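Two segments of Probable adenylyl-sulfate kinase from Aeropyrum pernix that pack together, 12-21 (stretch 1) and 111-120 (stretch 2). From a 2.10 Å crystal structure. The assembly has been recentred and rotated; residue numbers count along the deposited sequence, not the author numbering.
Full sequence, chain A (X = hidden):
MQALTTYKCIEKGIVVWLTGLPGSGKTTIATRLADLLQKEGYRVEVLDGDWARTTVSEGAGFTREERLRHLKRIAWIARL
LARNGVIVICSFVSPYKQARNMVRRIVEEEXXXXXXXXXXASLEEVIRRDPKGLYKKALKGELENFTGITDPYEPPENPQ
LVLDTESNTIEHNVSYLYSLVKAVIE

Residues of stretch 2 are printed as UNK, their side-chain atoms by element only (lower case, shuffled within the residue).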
# COMPACT_ATOMS: atom_id res chain seq x y z
N LYS A 12 1.54 17.23 4.82
CA LYS A 12 0.54 16.27 4.37
C LYS A 12 0.25 16.38 2.88
O LYS A 12 0.19 17.48 2.33
CB LYS A 12 -0.76 16.44 5.16
CG LYS A 12 -0.60 16.27 6.67
CD LYS A 12 -0.20 14.86 7.07
CE LYS A 12 0.14 14.77 8.57
NZ LYS A 12 0.68 13.44 8.99
N GLY A 13 0.08 15.23 2.24
CA GLY A 13 -0.20 15.24 0.82
C GLY A 13 -1.69 15.23 0.59
O GLY A 13 -2.46 15.64 1.46
N ILE A 14 -2.12 14.75 -0.58
CA ILE A 14 -3.54 14.69 -0.91
C ILE A 14 -3.77 13.45 -1.76
O ILE A 14 -2.81 12.84 -2.22
CB ILE A 14 -4.00 15.91 -1.77
CG1 ILE A 14 -3.20 15.94 -3.08
CG2 ILE A 14 -3.81 17.22 -0.99
CD1 ILE A 14 -3.64 17.05 -4.03
N VAL A 15 -5.03 13.08 -1.96
CA VAL A 15 -5.37 11.93 -2.79
C VAL A 15 -6.24 12.44 -3.93
O VAL A 15 -7.33 13.00 -3.70
CB VAL A 15 -6.17 10.83 -2.00
CG1 VAL A 15 -6.52 9.63 -2.95
CG2 VAL A 15 -5.36 10.33 -0.84
N VAL A 16 -5.75 12.31 -5.15
CA VAL A 16 -6.50 12.73 -6.31
C VAL A 16 -7.03 11.42 -6.88
O VAL A 16 -6.26 10.55 -7.30
CB VAL A 16 -5.60 13.42 -7.36
CG1 VAL A 16 -6.43 13.81 -8.56
CG2 VAL A 16 -4.90 14.60 -6.74
N TRP A 17 -8.36 11.27 -6.86
CA TRP A 17 -9.02 10.06 -7.32
C TRP A 17 -9.71 10.21 -8.68
O TRP A 17 -10.80 10.79 -8.77
CB TRP A 17 -10.03 9.61 -6.27
CG TRP A 17 -10.57 8.23 -6.50
CD1 TRP A 17 -11.63 7.87 -7.29
CD2 TRP A 17 -10.00 7.01 -6.02
NE1 TRP A 17 -11.75 6.50 -7.34
CE2 TRP A 17 -10.76 5.94 -6.58
CE3 TRP A 17 -8.92 6.70 -5.18
CZ2 TRP A 17 -10.46 4.60 -6.34
CZ3 TRP A 17 -8.62 5.37 -4.94
CH2 TRP A 17 -9.39 4.34 -5.52
N LEU A 18 -9.09 9.68 -9.74
CA LEU A 18 -9.73 9.83 -11.04
C LEU A 18 -10.75 8.72 -11.25
O LEU A 18 -10.43 7.54 -11.14
CB LEU A 18 -8.69 9.80 -12.15
CG LEU A 18 -7.49 10.76 -12.00
CD1 LEU A 18 -6.38 10.33 -12.93
CD2 LEU A 18 -7.90 12.18 -12.28
N THR A 19 -11.99 9.09 -11.54
CA THR A 19 -13.00 8.08 -11.78
C THR A 19 -13.63 8.32 -13.15
O THR A 19 -13.88 9.47 -13.55
CB THR A 19 -14.09 8.09 -10.66
OG1 THR A 19 -15.12 7.14 -10.98
CG2 THR A 19 -14.72 9.47 -10.53
N GLY A 20 -13.86 7.23 -13.87
CA GLY A 20 -14.43 7.32 -15.19
C GLY A 20 -14.39 5.96 -15.86
O GLY A 20 -13.82 5.02 -15.32
N LEU A 21 -14.99 5.86 -17.04
CA LEU A 21 -15.05 4.62 -17.78
C LEU A 21 -13.70 4.19 -18.32
O LEU A 21 -12.83 5.03 -18.57
CB LEU A 21 -16.03 4.75 -18.96
CG LEU A 21 -17.54 4.86 -18.68
CD1 LEU A 21 -18.27 5.20 -19.98
CD2 LEU A 21 -18.06 3.57 -18.09
N UNK A 111 -7.92 13.02 7.77
CA UNK A 111 -7.86 14.47 7.61
C UNK A 111 -7.21 14.86 6.29
O UNK A 111 -6.82 16.01 6.07
N UNK A 112 -7.09 13.89 5.39
CA UNK A 112 -6.47 14.12 4.08
C UNK A 112 -7.48 14.54 3.02
O UNK A 112 -8.53 13.91 2.87
c UNK A 112 -4.04 11.13 4.33
c UNK A 112 -5.75 12.85 3.60
c UNK A 112 -5.13 13.07 2.22
c UNK A 112 -4.68 12.47 4.61
N UNK A 113 -7.19 15.62 2.28
CA UNK A 113 -8.08 16.10 1.23
C UNK A 113 -8.26 15.00 0.18
O UNK A 113 -7.28 14.37 -0.22
c UNK A 113 -6.59 17.81 1.86
c UNK A 113 -7.32 17.30 0.66
c UNK A 113 -6.07 16.55 2.48
N UNK A 114 -9.49 14.77 -0.25
CA UNK A 114 -9.77 13.74 -1.25
C UNK A 114 -10.48 14.40 -2.41
O UNK A 114 -11.64 14.80 -2.30
c UNK A 114 -10.05 10.39 -1.66
c UNK A 114 -12.36 10.39 -3.20
c UNK A 114 -10.62 12.63 -0.63
c UNK A 114 -10.91 11.48 -1.58
c UNK A 114 -12.07 11.47 -2.36
c UNK A 114 -10.32 9.30 -2.50
c UNK A 114 -11.48 9.30 -3.27
N UNK A 115 -9.78 14.53 -3.54
CA UNK A 115 -10.36 15.17 -4.72
C UNK A 115 -10.88 14.17 -5.73
O UNK A 115 -10.11 13.51 -6.43
c UNK A 115 -7.54 17.84 -5.20
c UNK A 115 -9.72 18.04 -3.99
c UNK A 115 -9.31 16.07 -5.40
c UNK A 115 -8.66 17.10 -4.48
N UNK A 116 -12.20 14.05 -5.81
CA UNK A 116 -12.83 13.14 -6.75
C UNK A 116 -12.97 13.85 -8.09
O UNK A 116 -13.74 14.81 -8.24
c UNK A 116 -16.06 11.04 -6.30
c UNK A 116 -14.93 11.70 -7.07
o UNK A 116 -16.51 11.61 -5.29
c UNK A 116 -14.18 12.70 -6.21
o UNK A 116 -16.51 9.95 -6.69
N UNK A 117 -12.19 13.39 -9.06
CA UNK A 117 -12.15 13.98 -10.39
C UNK A 117 -12.89 13.11 -11.41
O UNK A 117 -12.48 11.97 -11.70
c UNK A 117 -10.32 16.19 -9.35
c UNK A 117 -9.86 14.77 -9.76
c UNK A 117 -10.68 14.11 -10.87
c UNK A 117 -10.62 14.80 -12.25
N UNK A 118 -13.96 13.66 -11.97
CA UNK A 118 -14.72 12.92 -12.95
C UNK A 118 -14.19 13.14 -14.36
O UNK A 118 -14.30 14.24 -14.92
c UNK A 118 -19.14 12.58 -15.22
c UNK A 118 -17.12 12.60 -13.87
c UNK A 118 -18.87 11.29 -15.65
c UNK A 118 -18.26 13.23 -14.34
o UNK A 118 -19.72 10.66 -16.54
c UNK A 118 -16.21 13.29 -12.86
c UNK A 118 -17.73 10.64 -15.20
c UNK A 118 -16.86 11.30 -14.31
N UNK A 119 -13.60 12.08 -14.93
CA UNK A 119 -13.07 12.08 -16.28
C UNK A 119 -14.26 11.59 -17.12
O UNK A 119 -14.58 10.40 -17.17
c UNK A 119 -10.83 11.50 -15.32
c UNK A 119 -11.87 11.11 -16.38
c UNK A 119 -11.26 11.16 -17.79
N UNK A 120 -14.90 12.55 -17.77
CA UNK A 120 -16.13 12.32 -18.51
C UNK A 120 -16.04 11.99 -19.99
O UNK A 120 -15.49 12.76 -20.79
c UNK A 120 -17.03 13.55 -18.29
c UNK A 120 -19.16 14.76 -18.60
c UNK A 120 -20.53 14.78 -19.26
c UNK A 120 -18.34 13.55 -19.05
n UNK A 120 -20.42 14.89 -20.74
O HOH W 1 -16.08 8.54 -18.20

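Position 111 has backbone atoms only. Its phi is positive (85°), and the chain has just left a helix in a Schellman motif. A CB here would jam against the preceding carbonyl O. No atom touches stretch 1. The residue is Gly111.

Position 112 has four side-chain carbons, forked at the first, with one arm two carbons long. One carbon lies against Gly13 O and the side chain of Val15. This is the isoleucine pattern, so the residue is Ile112. Its CB points toward stretch 1. Ile112 CG2 lies 3.8 Å from Gly13 O and 4.1 Å from Val15 CG2.

Position 113 has three carbons that close a ring onto the backbone N. The ring packs against the side chain of Ile14. Only proline does this, so it is Pro113. Pro113 CB packs 3.9 Å from Ile14 CG2. Its N carries no hydrogen and cannot donate, but its carbonyl O accepts: Val15 N donates to Pro113 O at 3.1 Å.

Position 114 has one carbon and then a ring of six carbons, with no oxygen. The ring reaches the side chains of Val15 and Trp17. It is Phe114. Phe114 CZ comes within 3.3 Å of Trp17 CB, and Phe114 CD2 lies 3.8 Å from Val15 CG1. The five-membered ring of Trp17 is near parallel to the Phe114 ring but slid apart, so the two barely overlap.

Position 115 has four carbons, forked at the second. They meet the side chain of Ile14. That is leucine, Leu115. Leu115 CD1 lies 4.1 Å from Ile14 CD1. Its backbone bonds twice: Leu115 N to Val15 O and Trp17 N to Leu115 O, both 2.9 Å.

Position 116 has three carbons, the third carrying two oxygens. A carbon meets Thr19 CG2. This is a glutamate, Glu116. Glu116 CG lies 4.1 Å from Thr19 CG2. Both carboxylate oxygens are hydrogen-bonded elsewhere in the structure.

Position 117 again has four carbons forked at the first, one arm longer. They touch Val16 and Leu18. It is Ile117. Ile117 CG1 lies 3.8 Å from Val16 CG1, and Ile117 CB 3.7 Å from Leu18 CD2.

Position 118 has one carbon, then a six-carbon ring bearing one oxygen. Thr19 O sits at the ring edge. It is Tyr118. Thr19 O lies 3.6 Å from Tyr118 CD1.

Position 119 has one carbon carrying two more. They approach Leu18. It is Val119. Val119 CG2 lies 4.2 Å from Leu18 CB. Water 1 accepts from Leu21 N at 3.1 Å and donates to Val119 O at 2.6 Å.

Position 120 has four carbons in a row ending in nitrogen. Its CB points away, and it makes no contact with stretch 1. It is Lys120.

The contact is a pair of parallel strands. Six backbone hydrogen bonds join the two stretches, from Val15 N to Pro113 O through Val119 N to Thr19 O. Val15, Trp17 and Thr19 use both N and O, so stretch 1 bonds through alternate residues. Side chains alternate between the faces. Val16, Leu18, Leu115 and Ile117 pack on one; Val15, Trp17, Thr19, Phe114, Glu116 and Tyr118 lie on the other. Together the stretches bury 766 Å².

Stretch 2 111-120: GIPFLEIYVK
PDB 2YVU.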